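Local coordinates for protein acetyltransferase (Bacillus cereus, PDB 1Y9W) that probably transfers an acyl group, most likely acetyl from acetyl-CoA as in other GNAT-family enzymes, to an acceptor that is not established, at residues E39-V43 / G53-G57; F61-I66 / C97-D103; G81-L85 / F112-Y118; E89-K93 / F136-L140. The contacts are given in a common frame with arbitrary orientation. Numbering follows the deposited sequence.

All four contacts belong to one GNAT-type alpha/beta fold, and three of them use the central mixed sheet. Contacts 1 and 2 are buried strand pairings held mainly by backbone hydrogen bonds, antiparallel in the hairpin of contact 1 and parallel in contact 2; Val40 and Leu64 pack against each other between them. Contacts 3 and 4 both use helix 80-94, one near its start and one toward its end, and rely on side chains: a Ser-His hydrogen bond with aromatic packing in partly buried contact 3, a salt bridge and a terminal leucine in contact 4 at the surface. His116 O and Lys138 NZ, 2.6 Å apart, connect those two.

Contact 1 of 4, residues E39-V43 / G53-G57; sequences EVSLV and GGVTG
Strands 39-43 and 53-57 form an antiparallel beta hairpin at one side of the sheet, axes 4.6 Å apart at 173°. Val40-Gly57 and Leu42-Val55 are hydrogen-bonded pairs: Val40 N to Gly57 O 2.9 Å, Gly57 N to Val40 O 2.8 Å, Leu42 N to Val55 O and Val55 N to Leu42 O 2.9 Å each. Ser41-Thr56 and Val43-Gly54 are non-hydrogen-bonded pairs, CA-CA 4.1 Å. Val40 (p), Leu42 (m,t) and Val55 (p) share the face covered by helix 80-94; Leu42 CB meets Val55 CG1 at 3.9 Å, and branched apolar side chains suit that layer against the helix. On the reverse face Ser41 CB and Thr56 CG2 lie 3.6 Å apart, both side chains p, while Val43 is m. Glycine suits position 54, where a CB would crowd Leu42 O and Val43 CG1. Ser41 OG weakly hydrogen-bonds Gly9 N of the second subunit, where a strand pairs with Leu42 and Val43. The chemistry implies a backbone-fixed hairpin, apolar toward the helix and partly polar toward the other subunit.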
loop_
_atom_site.group_PDB
_atom_site.type_symbol
_atom_site.label_atom_id
_atom_site.label_comp_id
_atom_site.label_asym_id
_atom_site.label_seq_id
_atom_site.Cartn_x
_atom_site.Cartn_y
_atom_site.Cartn_z
ATOM N N GLU A 39 14.057 2.402 -2.763
ATOM C CA GLU A 39 13.134 3.219 -3.539
ATOM C C GLU A 39 13.806 3.503 -4.872
ATOM O O GLU A 39 15.024 3.649 -4.944
ATOM C CB GLU A 39 12.848 4.541 -2.829
ATOM C CG GLU A 39 11.879 4.449 -1.661
ATOM C CD GLU A 39 11.726 5.782 -0.938
ATOM O OE1 GLU A 39 12.698 6.231 -0.284
ATOM O OE2 GLU A 39 10.637 6.388 -1.033
ATOM N N VAL A 40 13.012 3.571 -5.930
ATOM C CA VAL A 40 13.545 3.847 -7.251
ATOM C C VAL A 40 12.601 4.800 -7.964
ATOM O O VAL A 40 11.383 4.720 -7.789
ATOM C CB VAL A 40 13.674 2.557 -8.074
ATOM C CG1 VAL A 40 12.337 1.868 -8.153
ATOM C CG2 VAL A 40 14.179 2.881 -9.476
ATOM N N SER A 41 13.155 5.716 -8.749
ATOM C CA SER A 41 12.326 6.656 -9.487
ATOM C C SER A 41 13.048 7.156 -10.718
ATOM O O SER A 41 14.267 7.341 -10.714
ATOM C CB SER A 41 11.924 7.848 -8.612
ATOM O OG SER A 41 12.963 8.799 -8.511
ATOM N N LEU A 42 12.280 7.361 -11.777
ATOM C CA LEU A 42 12.815 7.851 -13.033
ATOM C C LEU A 42 12.032 9.084 -13.432
ATOM O O LEU A 42 10.825 9.163 -13.197
ATOM C CB LEU A 42 12.674 6.790 -14.129
ATOM C CG LEU A 42 13.510 5.521 -13.972
ATOM C CD1 LEU A 42 13.324 4.648 -15.197
ATOM C CD2 LEU A 42 14.978 5.882 -13.812
ATOM N N VAL A 43 12.717 10.053 -14.024
ATOM C CA VAL A 43 12.049 11.260 -14.475
ATOM C C VAL A 43 12.492 11.629 -15.877
ATOM O O VAL A 43 13.634 11.385 -16.268
ATOM C CB VAL A 43 12.330 12.483 -13.546
ATOM C CG1 VAL A 43 11.647 12.288 -12.208
ATOM C CG2 VAL A 43 13.830 12.677 -13.361
ATOM N N GLY A 53 7.466 14.000 -17.005
ATOM C CA GLY A 53 6.892 12.736 -16.595
ATOM C C GLY A 53 7.803 12.040 -15.611
ATOM O O GLY A 53 8.972 12.397 -15.487
ATOM N N GLY A 54 7.274 11.050 -14.900
ATOM C CA GLY A 54 8.089 10.327 -13.941
ATOM C C GLY A 54 7.369 9.123 -13.377
ATOM O O GLY A 54 6.153 8.972 -13.551
ATOM N N VAL A 55 8.121 8.259 -12.707
ATOM C CA VAL A 55 7.560 7.060 -12.099
ATOM C C VAL A 55 8.380 6.746 -10.858
ATOM O O VAL A 55 9.602 6.904 -10.860
ATOM C CB VAL A 55 7.609 5.852 -13.080
ATOM C CG1 VAL A 55 9.058 5.533 -13.451
ATOM C CG2 VAL A 55 6.916 4.638 -12.457
ATOM N N THR A 56 7.708 6.330 -9.793
ATOM C CA THR A 56 8.398 5.988 -8.555
ATOM C C THR A 56 7.853 4.667 -8.042
ATOM O O THR A 56 6.680 4.346 -8.243
ATOM C CB THR A 56 8.193 7.062 -7.453
ATOM O OG1 THR A 56 6.859 6.968 -6.932
ATOM C CG2 THR A 56 8.404 8.468 -8.025
ATOM N N GLY A 57 8.711 3.901 -7.380
ATOM C CA GLY A 57 8.299 2.620 -6.835
ATOM C C GLY A 57 9.255 2.229 -5.733
ATOM O O GLY A 57 10.245 2.929 -5.496
#

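Contact 2 of 4, residues F61-I66 / C97-D103; sequences FYHLHI and CRLILLD
Parallel strands 63-71 and 99-105 form a right-handed beta-alpha-beta crossover with helix 80-94 in the GNAT-type fold. Their short axes approach to 4.6 Å at a -20° crossing. Leu64 pairs with Ile100 and His65 with Leu101, through Leu64 N to Leu99 O 2.9 Å, Leu101 N to Leu64 O 2.8 Å and Ile66 N to Leu101 O 2.9 Å. Phe61 and Tyr62, at positive phi, turn tightly to bring Tyr62 O within 3.1 Å of Arg98 N. Toward helix 80-94, Leu64 (t,p) puts CD2 4.3 Å from Ile100 CG2. Ile66 (m,t) extends CD1 into the hollow between Ile100 CG2 (4.0 Å) and Leu102 CD2 (3.9 Å); slender branches suit this filling beneath Leu85. Small Cys97 ends the row, SG 4.4 Å from Leu64 CB. His127 of the second subunit partly covers the other face, of His63, His65, Leu99 and Leu101. Past Ile66 N regular pairing stops, the CA atoms of Ile66 and Leu102 5.2 Å apart and a water joining Ile66 O (2.5 Å) to Asp103 N (3.1 Å); in GNAT relatives this splay admits acetyl-CoA, as probably here. His65 ND1 bonds Asp67 and Asp103 OD2 bonds Gln133; a second water lies 2.7 Å from both His65 NE2 and Asp103 OD1.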
loop_
_atom_site.group_PDB
_atom_site.type_symbol
_atom_site.label_atom_id
_atom_site.label_comp_id
_atom_site.label_asym_id
_atom_site.label_seq_id
_atom_site.Cartn_x
_atom_site.Cartn_y
_atom_site.Cartn_z
ATOM N N PHE A 61 11.494 -7.889 -0.916
ATOM C CA PHE A 61 10.967 -9.239 -1.130
ATOM C C PHE A 61 11.190 -9.610 -2.585
ATOM O O PHE A 61 10.546 -10.517 -3.123
ATOM C CB PHE A 61 9.467 -9.292 -0.836
ATOM C CG PHE A 61 9.141 -9.328 0.618
ATOM C CD1 PHE A 61 10.145 -9.492 1.564
ATOM C CD2 PHE A 61 7.821 -9.253 1.043
ATOM C CE1 PHE A 61 9.840 -9.588 2.914
ATOM C CE2 PHE A 61 7.504 -9.348 2.395
ATOM C CZ PHE A 61 8.517 -9.518 3.334
ATOM N N TYR A 62 12.115 -8.893 -3.210
ATOM C CA TYR A 62 12.450 -9.084 -4.612
ATOM C C TYR A 62 11.283 -8.861 -5.563
ATOM O O TYR A 62 10.986 -9.687 -6.429
ATOM C CB TYR A 62 13.093 -10.454 -4.834
ATOM C CG TYR A 62 14.507 -10.480 -4.307
ATOM C CD1 TYR A 62 15.490 -9.652 -4.858
ATOM C CD2 TYR A 62 14.852 -11.278 -3.217
ATOM C CE1 TYR A 62 16.783 -9.616 -4.330
ATOM C CE2 TYR A 62 16.143 -11.251 -2.680
ATOM C CZ TYR A 62 17.101 -10.420 -3.239
ATOM O OH TYR A 62 18.370 -10.398 -2.710
ATOM N N HIS A 63 10.624 -7.720 -5.385
ATOM C CA HIS A 63 9.524 -7.330 -6.249
ATOM C C HIS A 63 9.495 -5.813 -6.297
ATOM O O HIS A 63 9.997 -5.141 -5.389
ATOM C CB HIS A 63 8.183 -7.855 -5.716
ATOM C CG HIS A 63 7.460 -6.890 -4.827
ATOM N ND1 HIS A 63 6.236 -6.351 -5.156
ATOM C CD2 HIS A 63 7.788 -6.368 -3.623
ATOM C CE1 HIS A 63 5.839 -5.539 -4.192
ATOM N NE2 HIS A 63 6.764 -5.531 -3.250
ATOM N N LEU A 64 8.916 -5.284 -7.365
ATOM C CA LEU A 64 8.780 -3.848 -7.527
ATOM C C LEU A 64 7.312 -3.438 -7.427
ATOM O O LEU A 64 6.452 -3.992 -8.117
ATOM C CB LEU A 64 9.312 -3.403 -8.890
ATOM C CG LEU A 64 8.913 -1.967 -9.255
ATOM C CD1 LEU A 64 9.565 -0.989 -8.291
ATOM C CD2 LEU A 64 9.310 -1.656 -10.690
ATOM N N HIS A 65 7.011 -2.490 -6.550
ATOM C CA HIS A 65 5.646 -2.010 -6.461
ATOM C C HIS A 65 5.706 -0.600 -7.000
ATOM O O HIS A 65 6.457 0.226 -6.483
ATOM C CB HIS A 65 5.123 -1.985 -5.023
ATOM C CG HIS A 65 3.737 -1.422 -4.912
ATOM N ND1 HIS A 65 3.486 -0.067 -4.855
ATOM C CD2 HIS A 65 2.525 -2.025 -4.943
ATOM C CE1 HIS A 65 2.180 0.140 -4.859
ATOM N NE2 HIS A 65 1.573 -1.032 -4.912
ATOM N N ILE A 66 4.948 -0.334 -8.056
ATOM C CA ILE A 66 4.934 1.000 -8.635
ATOM C C ILE A 66 3.942 1.854 -7.857
ATOM O O ILE A 66 2.745 1.586 -7.851
ATOM C CB ILE A 66 4.550 0.962 -10.122
ATOM C CG1 ILE A 66 5.593 0.150 -10.896
ATOM C CG2 ILE A 66 4.480 2.386 -10.677
ATOM C CD1 ILE A 66 5.296 0.019 -12.363
ATOM N N CYS A 97 14.268 -8.611 -9.357
ATOM C CA CYS A 97 12.831 -8.604 -9.092
ATOM C C CYS A 97 12.176 -9.616 -10.012
ATOM O O CYS A 97 12.471 -9.690 -11.208
ATOM C CB CYS A 97 12.236 -7.215 -9.311
ATOM S SG CYS A 97 12.773 -6.039 -8.058
ATOM N N ARG A 98 11.281 -10.400 -9.433
ATOM C CA ARG A 98 10.596 -11.454 -10.155
ATOM C C ARG A 98 9.158 -11.050 -10.448
ATOM O O ARG A 98 8.481 -11.651 -11.290
ATOM C CB ARG A 98 10.605 -12.716 -9.290
ATOM C CG ARG A 98 11.680 -12.705 -8.187
ATOM C CD ARG A 98 11.305 -13.637 -7.055
ATOM N NE ARG A 98 9.990 -13.285 -6.530
ATOM C CZ ARG A 98 9.136 -14.145 -5.973
ATOM N NH1 ARG A 98 9.446 -15.434 -5.853
ATOM N NH2 ARG A 98 7.956 -13.713 -5.557
ATOM N N LEU A 99 8.704 -10.008 -9.762
ATOM C CA LEU A 99 7.331 -9.564 -9.893
ATOM C C LEU A 99 7.180 -8.057 -9.752
ATOM O O LEU A 99 8.008 -7.394 -9.122
ATOM C CB LEU A 99 6.511 -10.268 -8.806
ATOM C CG LEU A 99 5.150 -9.743 -8.356
ATOM C CD1 LEU A 99 4.072 -10.111 -9.373
ATOM C CD2 LEU A 99 4.828 -10.349 -7.006
ATOM N N ILE A 100 6.118 -7.528 -10.355
ATOM C CA ILE A 100 5.797 -6.105 -10.265
ATOM C C ILE A 100 4.333 -5.991 -9.859
ATOM O O ILE A 100 3.469 -6.634 -10.464
ATOM C CB ILE A 100 5.968 -5.373 -11.608
ATOM C CG1 ILE A 100 7.384 -5.582 -12.137
ATOM C CG2 ILE A 100 5.703 -3.879 -11.415
ATOM C CD1 ILE A 100 7.644 -4.899 -13.465
ATOM N N LEU A 101 4.060 -5.193 -8.832
ATOM C CA LEU A 101 2.691 -4.995 -8.363
ATOM C C LEU A 101 2.355 -3.517 -8.417
ATOM O O LEU A 101 3.217 -2.668 -8.199
ATOM C CB LEU A 101 2.528 -5.473 -6.921
ATOM C CG LEU A 101 2.719 -6.956 -6.620
ATOM C CD1 LEU A 101 2.748 -7.161 -5.117
ATOM C CD2 LEU A 101 1.592 -7.754 -7.253
ATOM N N LEU A 102 1.095 -3.219 -8.708
ATOM C CA LEU A 102 0.611 -1.846 -8.767
ATOM C C LEU A 102 -0.917 -1.878 -8.786
ATOM O O LEU A 102 -1.527 -2.898 -9.112
ATOM C CB LEU A 102 1.136 -1.146 -10.026
ATOM C CG LEU A 102 0.647 -1.657 -11.387
ATOM C CD1 LEU A 102 -0.725 -1.085 -11.698
ATOM C CD2 LEU A 102 1.612 -1.229 -12.473
ATOM N N ASP A 103 -1.543 -0.778 -8.398
ATOM C CA ASP A 103 -2.992 -0.713 -8.444
ATOM C C ASP A 103 -3.321 0.585 -9.145
ATOM O O ASP A 103 -2.490 1.494 -9.203
ATOM C CB ASP A 103 -3.623 -0.747 -7.049
ATOM C CG ASP A 103 -3.245 0.443 -6.197
ATOM O OD1 ASP A 103 -2.330 0.299 -5.357
ATOM O OD2 ASP A 103 -3.868 1.517 -6.367
HETATM O O HOH W 1 8.432 -11.376 -4.551
HETATM O O HOH W 2 -0.981 -1.983 -5.092
HETATM O O HOH W 3 0.235 1.623 -7.724
#

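Contact 3 of 4, residues G81-L85 / F112-Y118; sequences GSQLL and FYKKHGY
Leu85 (t,p) pushes CD2 among Phe112, Tyr113, His116 and Tyr118. Leu85 CD2 lies 3.8 Å from Phe112 CE2 and His116 CB, 4.3 Å from Tyr113 CD1 and 3.9 Å from Tyr118 CE2, while Leu85 CD1 comes within 3.8 Å of Tyr118 OH. Its branched methyls suit this aromatic pocket by meeting several rings at once. About one turn before Leu85, the ring edge of Phe112 (t) lies against bare backbone, Phe112 CZ 3.7 Å from both Gly81 C and Ser82 N. Gly81 ends the acetyl-CoA signature R/Q-x-x-G-x-G/A of the GNAT-type fold, at the start of crossover helix 80-94, which as in relatives probably binds the CoA pyrophosphate. That start meets the end of helix 110-115 and the turn into strand 119-124. With the nearest CA atoms, of Ser82 and His116, 8.0 Å apart, side chains span the gap. His116 NE2 (chi1 m) crosses to hydrogen-bond Ser82 OG at 2.7 Å, while His116 ND1 donates back to Phe112 O of its own segment at 2.7 Å. Gly117 (phi 81°, psi 12°), where a CB would strike the preceding carbonyl, closes a Schellman motif: Tyr118 N bonds Tyr113 O at 3.1 Å and Gly117 N weakly bonds Lys114 O at 3.4 Å.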
loop_
_atom_site.group_PDB
_atom_site.type_symbol
_atom_site.label_atom_id
_atom_site.label_comp_id
_atom_site.label_asym_id
_atom_site.label_seq_id
_atom_site.Cartn_x
_atom_site.Cartn_y
_atom_site.Cartn_z
ATOM N N GLY A 81 4.958 7.827 -20.823
ATOM C CA GLY A 81 4.501 6.909 -19.793
ATOM C C GLY A 81 4.896 5.470 -20.066
ATOM O O GLY A 81 5.347 4.745 -19.175
ATOM N N SER A 82 4.728 5.049 -21.310
ATOM C CA SER A 82 5.073 3.697 -21.706
ATOM C C SER A 82 6.588 3.522 -21.547
ATOM O O SER A 82 7.083 2.485 -21.093
ATOM C CB SER A 82 4.650 3.492 -23.159
ATOM O OG SER A 82 4.792 2.141 -23.546
ATOM N N GLN A 83 7.311 4.574 -21.908
ATOM C CA GLN A 83 8.766 4.620 -21.841
ATOM C C GLN A 83 9.266 4.451 -20.397
ATOM O O GLN A 83 10.219 3.704 -20.127
ATOM C CB GLN A 83 9.221 5.969 -22.387
ATOM C CG GLN A 83 10.492 5.965 -23.198
ATOM C CD GLN A 83 10.870 7.371 -23.653
ATOM O OE1 GLN A 83 10.055 8.089 -24.244
ATOM N NE2 GLN A 83 12.107 7.769 -23.376
ATOM N N LEU A 84 8.628 5.167 -19.475
ATOM C CA LEU A 84 8.993 5.114 -18.066
ATOM C C LEU A 84 8.689 3.753 -17.456
ATOM O O LEU A 84 9.467 3.220 -16.660
ATOM C CB LEU A 84 8.240 6.205 -17.301
ATOM C CG LEU A 84 8.743 7.613 -17.602
ATOM C CD1 LEU A 84 7.690 8.657 -17.231
ATOM C CD2 LEU A 84 10.035 7.824 -16.847
ATOM N N LEU A 85 7.547 3.194 -17.829
ATOM C CA LEU A 85 7.145 1.900 -17.306
ATOM C C LEU A 85 8.131 0.844 -17.779
ATOM O O LEU A 85 8.653 0.074 -16.983
ATOM C CB LEU A 85 5.739 1.557 -17.794
ATOM C CG LEU A 85 5.096 0.302 -17.217
ATOM C CD1 LEU A 85 4.999 0.428 -15.706
ATOM C CD2 LEU A 85 3.717 0.125 -17.826
ATOM N N PHE A 112 -4.284 1.316 -19.302
ATOM C CA PHE A 112 -2.924 1.617 -19.714
ATOM C C PHE A 112 -2.060 0.426 -19.321
ATOM O O PHE A 112 -1.288 -0.092 -20.122
ATOM C CB PHE A 112 -2.413 2.868 -18.998
ATOM C CG PHE A 112 -0.942 3.115 -19.184
ATOM C CD1 PHE A 112 -0.459 3.692 -20.355
ATOM C CD2 PHE A 112 -0.033 2.760 -18.185
ATOM C CE1 PHE A 112 0.910 3.916 -20.527
ATOM C CE2 PHE A 112 1.335 2.978 -18.345
ATOM C CZ PHE A 112 1.807 3.557 -19.518
ATOM N N TYR A 113 -2.201 0.000 -18.071
ATOM C CA TYR A 113 -1.437 -1.123 -17.537
ATOM C C TYR A 113 -1.867 -2.454 -18.138
ATOM O O TYR A 113 -1.045 -3.349 -18.336
ATOM C CB TYR A 113 -1.592 -1.156 -16.021
ATOM C CG TYR A 113 -1.141 0.128 -15.377
ATOM C CD1 TYR A 113 0.210 0.447 -15.290
ATOM C CD2 TYR A 113 -2.065 1.042 -14.887
ATOM C CE1 TYR A 113 0.627 1.646 -14.727
ATOM C CE2 TYR A 113 -1.661 2.240 -14.322
ATOM C CZ TYR A 113 -0.313 2.538 -14.241
ATOM O OH TYR A 113 0.094 3.718 -13.646
ATOM N N LYS A 114 -3.160 -2.570 -18.416
ATOM C CA LYS A 114 -3.732 -3.770 -19.006
ATOM C C LYS A 114 -3.085 -3.941 -20.380
ATOM O O LYS A 114 -2.713 -5.040 -20.783
ATOM C CB LYS A 114 -5.251 -3.579 -19.137
ATOM C CG LYS A 114 -6.072 -4.842 -19.359
ATOM C CD LYS A 114 -5.947 -5.344 -20.775
ATOM C CE LYS A 114 -6.853 -6.539 -21.025
ATOM N NZ LYS A 114 -6.740 -7.007 -22.448
ATOM N N LYS A 115 -2.941 -2.823 -21.076
ATOM C CA LYS A 115 -2.350 -2.782 -22.408
ATOM C C LYS A 115 -0.852 -3.081 -22.351
ATOM O O LYS A 115 -0.240 -3.431 -23.356
ATOM C CB LYS A 115 -2.597 -1.395 -23.015
ATOM C CG LYS A 115 -1.955 -1.155 -24.350
ATOM C CD LYS A 115 -2.044 0.315 -24.733
ATOM C CE LYS A 115 -1.369 0.588 -26.088
ATOM N NZ LYS A 115 0.116 0.359 -26.086
ATOM N N HIS A 116 -0.259 -2.956 -21.169
ATOM C CA HIS A 116 1.162 -3.214 -21.022
ATOM C C HIS A 116 1.521 -4.532 -20.373
ATOM O O HIS A 116 2.554 -4.636 -19.719
ATOM C CB HIS A 116 1.832 -2.071 -20.265
ATOM C CG HIS A 116 2.072 -0.858 -21.109
ATOM N ND1 HIS A 116 1.056 -0.018 -21.509
ATOM C CD2 HIS A 116 3.202 -0.385 -21.689
ATOM C CE1 HIS A 116 1.548 0.919 -22.303
ATOM N NE2 HIS A 116 2.848 0.716 -22.428
ATOM N N GLY A 117 0.674 -5.540 -20.549
ATOM C CA GLY A 117 0.976 -6.850 -20.000
ATOM C C GLY A 117 0.694 -7.110 -18.532
ATOM O O GLY A 117 1.144 -8.124 -17.985
ATOM N N TYR A 118 -0.035 -6.208 -17.882
ATOM C CA TYR A 118 -0.375 -6.394 -16.480
ATOM C C TYR A 118 -1.711 -7.113 -16.389
ATOM O O TYR A 118 -2.639 -6.826 -17.141
ATOM C CB TYR A 118 -0.433 -5.044 -15.767
ATOM C CG TYR A 118 0.942 -4.507 -15.426
ATOM C CD1 TYR A 118 1.569 -4.845 -14.223
ATOM C CD2 TYR A 118 1.639 -3.704 -16.325
ATOM C CE1 TYR A 118 2.858 -4.396 -13.929
ATOM C CE2 TYR A 118 2.932 -3.252 -16.039
ATOM C CZ TYR A 118 3.531 -3.602 -14.843
ATOM O OH TYR A 118 4.804 -3.159 -14.569
#

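Contact 4 of 4, residues E89-K93 / F136-L140; sequences EGIAK and FEKRL
Helix 80-94 lies over the sheet face here, and its residues 89-93, with Lys93 N bonded to Glu89 O at 2.7 Å, meet the end of the C-terminal strand: extended residues 136-139 and the terminal Leu140. The nearest CA atoms are those of Lys93 and Leu140, 6.7 Å apart. Glu89 (m,t) and Lys138 (t,t,m,t) are long enough to bridge the remaining space with a salt bridge. Lys138 NZ has its shortest bond to His116 O; beside it, Lys138 NZ donates to Glu89 OE2 at 3.0 Å and, weakly, to Glu89 OE1 at 3.4 Å. Tyr118 OH is weakly bonded to Glu89 OE2 as well. Beside this polar group, Leu140 (m,t) lays CD1 4.1 Å from Ala92 CB, 3.9 Å from Lys93 N and 4.3 Å from Lys93 CB. The small alanine lets the leucine come close to the helix. Arg139 and Glu137 point elsewhere and form a salt bridge with weak hydrogen bonds, Arg139 NH2 to Glu137 OE1 3.3 Å and Arg139 NE to Glu137 OE2 3.4 Å; Arg139 NH2 also bonds Glu125 O of the second subunit. In the GNAT-type fold the strand lies between strands 99-105 and 119-124: Lys138 and Leu140 share backbone bonds with Ile100 and Arg98, Glu137 with Arg119, while helix 80-94 packs across the sheet.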
loop_
_atom_site.group_PDB
_atom_site.type_symbol
_atom_site.label_atom_id
_atom_site.label_comp_id
_atom_site.label_asym_id
_atom_site.label_seq_id
_atom_site.Cartn_x
_atom_site.Cartn_y
_atom_site.Cartn_z
ATOM N N GLU A 89 10.790 -1.238 -15.310
ATOM C CA GLU A 89 10.662 -2.697 -15.207
ATOM C C GLU A 89 12.055 -3.301 -15.402
ATOM O O GLU A 89 12.458 -4.221 -14.687
ATOM C CB GLU A 89 9.716 -3.246 -16.277
ATOM C CG GLU A 89 8.380 -2.540 -16.325
ATOM C CD GLU A 89 7.379 -3.223 -17.230
ATOM O OE1 GLU A 89 7.777 -3.683 -18.323
ATOM O OE2 GLU A 89 6.188 -3.290 -16.850
ATOM N N GLY A 90 12.783 -2.766 -16.378
ATOM C CA GLY A 90 14.126 -3.245 -16.649
ATOM C C GLY A 90 15.006 -3.125 -15.418
ATOM O O GLY A 90 15.769 -4.036 -15.093
ATOM N N ILE A 91 14.902 -1.999 -14.722
ATOM C CA ILE A 91 15.698 -1.792 -13.525
ATOM C C ILE A 91 15.327 -2.845 -12.495
ATOM O O ILE A 91 16.189 -3.364 -11.779
ATOM C CB ILE A 91 15.449 -0.396 -12.912
ATOM C CG1 ILE A 91 15.768 0.696 -13.936
ATOM C CG2 ILE A 91 16.301 -0.221 -11.672
ATOM C CD1 ILE A 91 15.485 2.100 -13.442
ATOM N N ALA A 92 14.037 -3.160 -12.424
ATOM C CA ALA A 92 13.547 -4.149 -11.475
ATOM C C ALA A 92 14.082 -5.524 -11.842
ATOM O O ALA A 92 14.549 -6.267 -10.983
ATOM C CB ALA A 92 12.022 -4.169 -11.478
ATOM N N LYS A 93 13.998 -5.849 -13.128
ATOM C CA LYS A 93 14.467 -7.127 -13.644
ATOM C C LYS A 93 15.961 -7.289 -13.357
ATOM O O LYS A 93 16.422 -8.370 -12.994
ATOM C CB LYS A 93 14.211 -7.193 -15.148
ATOM C CG LYS A 93 14.358 -8.576 -15.755
ATOM C CD LYS A 93 14.149 -8.555 -17.270
ATOM C CE LYS A 93 12.792 -7.957 -17.673
ATOM N NZ LYS A 93 12.731 -6.465 -17.558
ATOM N N PHE A 136 -3.180 -4.829 -10.203
ATOM C CA PHE A 136 -2.447 -5.506 -11.267
ATOM C C PHE A 136 -1.140 -6.165 -10.842
ATOM O O PHE A 136 -0.553 -5.837 -9.815
ATOM C CB PHE A 136 -2.128 -4.525 -12.405
ATOM C CG PHE A 136 -3.338 -4.017 -13.145
ATOM C CD1 PHE A 136 -4.006 -2.868 -12.717
ATOM C CD2 PHE A 136 -3.800 -4.681 -14.280
ATOM C CE1 PHE A 136 -5.123 -2.383 -13.414
ATOM C CE2 PHE A 136 -4.912 -4.211 -14.985
ATOM C CZ PHE A 136 -5.576 -3.059 -14.553
ATOM N N GLU A 137 -0.698 -7.108 -11.666
ATOM C CA GLU A 137 0.546 -7.816 -11.447
ATOM C C GLU A 137 1.118 -8.209 -12.801
ATOM O O GLU A 137 0.398 -8.360 -13.787
ATOM C CB GLU A 137 0.345 -9.085 -10.608
ATOM C CG GLU A 137 -0.353 -10.220 -11.341
ATOM C CD GLU A 137 0.152 -11.586 -10.910
ATOM O OE1 GLU A 137 0.374 -11.782 -9.699
ATOM O OE2 GLU A 137 0.321 -12.469 -11.780
ATOM N N LYS A 138 2.435 -8.349 -12.824
ATOM C CA LYS A 138 3.166 -8.762 -14.002
ATOM C C LYS A 138 4.353 -9.545 -13.465
ATOM O O LYS A 138 5.112 -9.050 -12.626
ATOM C CB LYS A 138 3.658 -7.566 -14.815
ATOM C CG LYS A 138 4.622 -7.984 -15.911
ATOM C CD LYS A 138 5.161 -6.817 -16.704
ATOM C CE LYS A 138 4.177 -6.349 -17.755
ATOM N NZ LYS A 138 4.813 -5.319 -18.636
ATOM N N ARG A 139 4.477 -10.781 -13.926
ATOM C CA ARG A 139 5.556 -11.655 -13.504
ATOM C C ARG A 139 6.740 -11.398 -14.416
ATOM O O ARG A 139 6.572 -11.288 -15.631
ATOM C CB ARG A 139 5.096 -13.107 -13.606
ATOM C CG ARG A 139 3.906 -13.411 -12.718
ATOM C CD ARG A 139 4.340 -13.484 -11.275
ATOM N NE ARG A 139 3.213 -13.608 -10.360
ATOM C CZ ARG A 139 3.329 -13.988 -9.090
ATOM N NH1 ARG A 139 4.524 -14.286 -8.594
ATOM N NH2 ARG A 139 2.257 -14.059 -8.313
ATOM N N LEU A 140 7.927 -11.280 -13.829
ATOM C CA LEU A 140 9.132 -11.020 -14.610
ATOM C C LEU A 140 9.897 -12.304 -14.937
ATOM O O LEU A 140 9.561 -13.363 -14.357
ATOM C CB LEU A 140 10.052 -10.047 -13.861
ATOM C CG LEU A 140 9.544 -8.618 -13.648
ATOM C CD1 LEU A 140 10.604 -7.791 -12.924
ATOM C CD2 LEU A 140 9.213 -7.996 -14.999
ATOM O OXT LEU A 140 10.829 -12.232 -15.768
#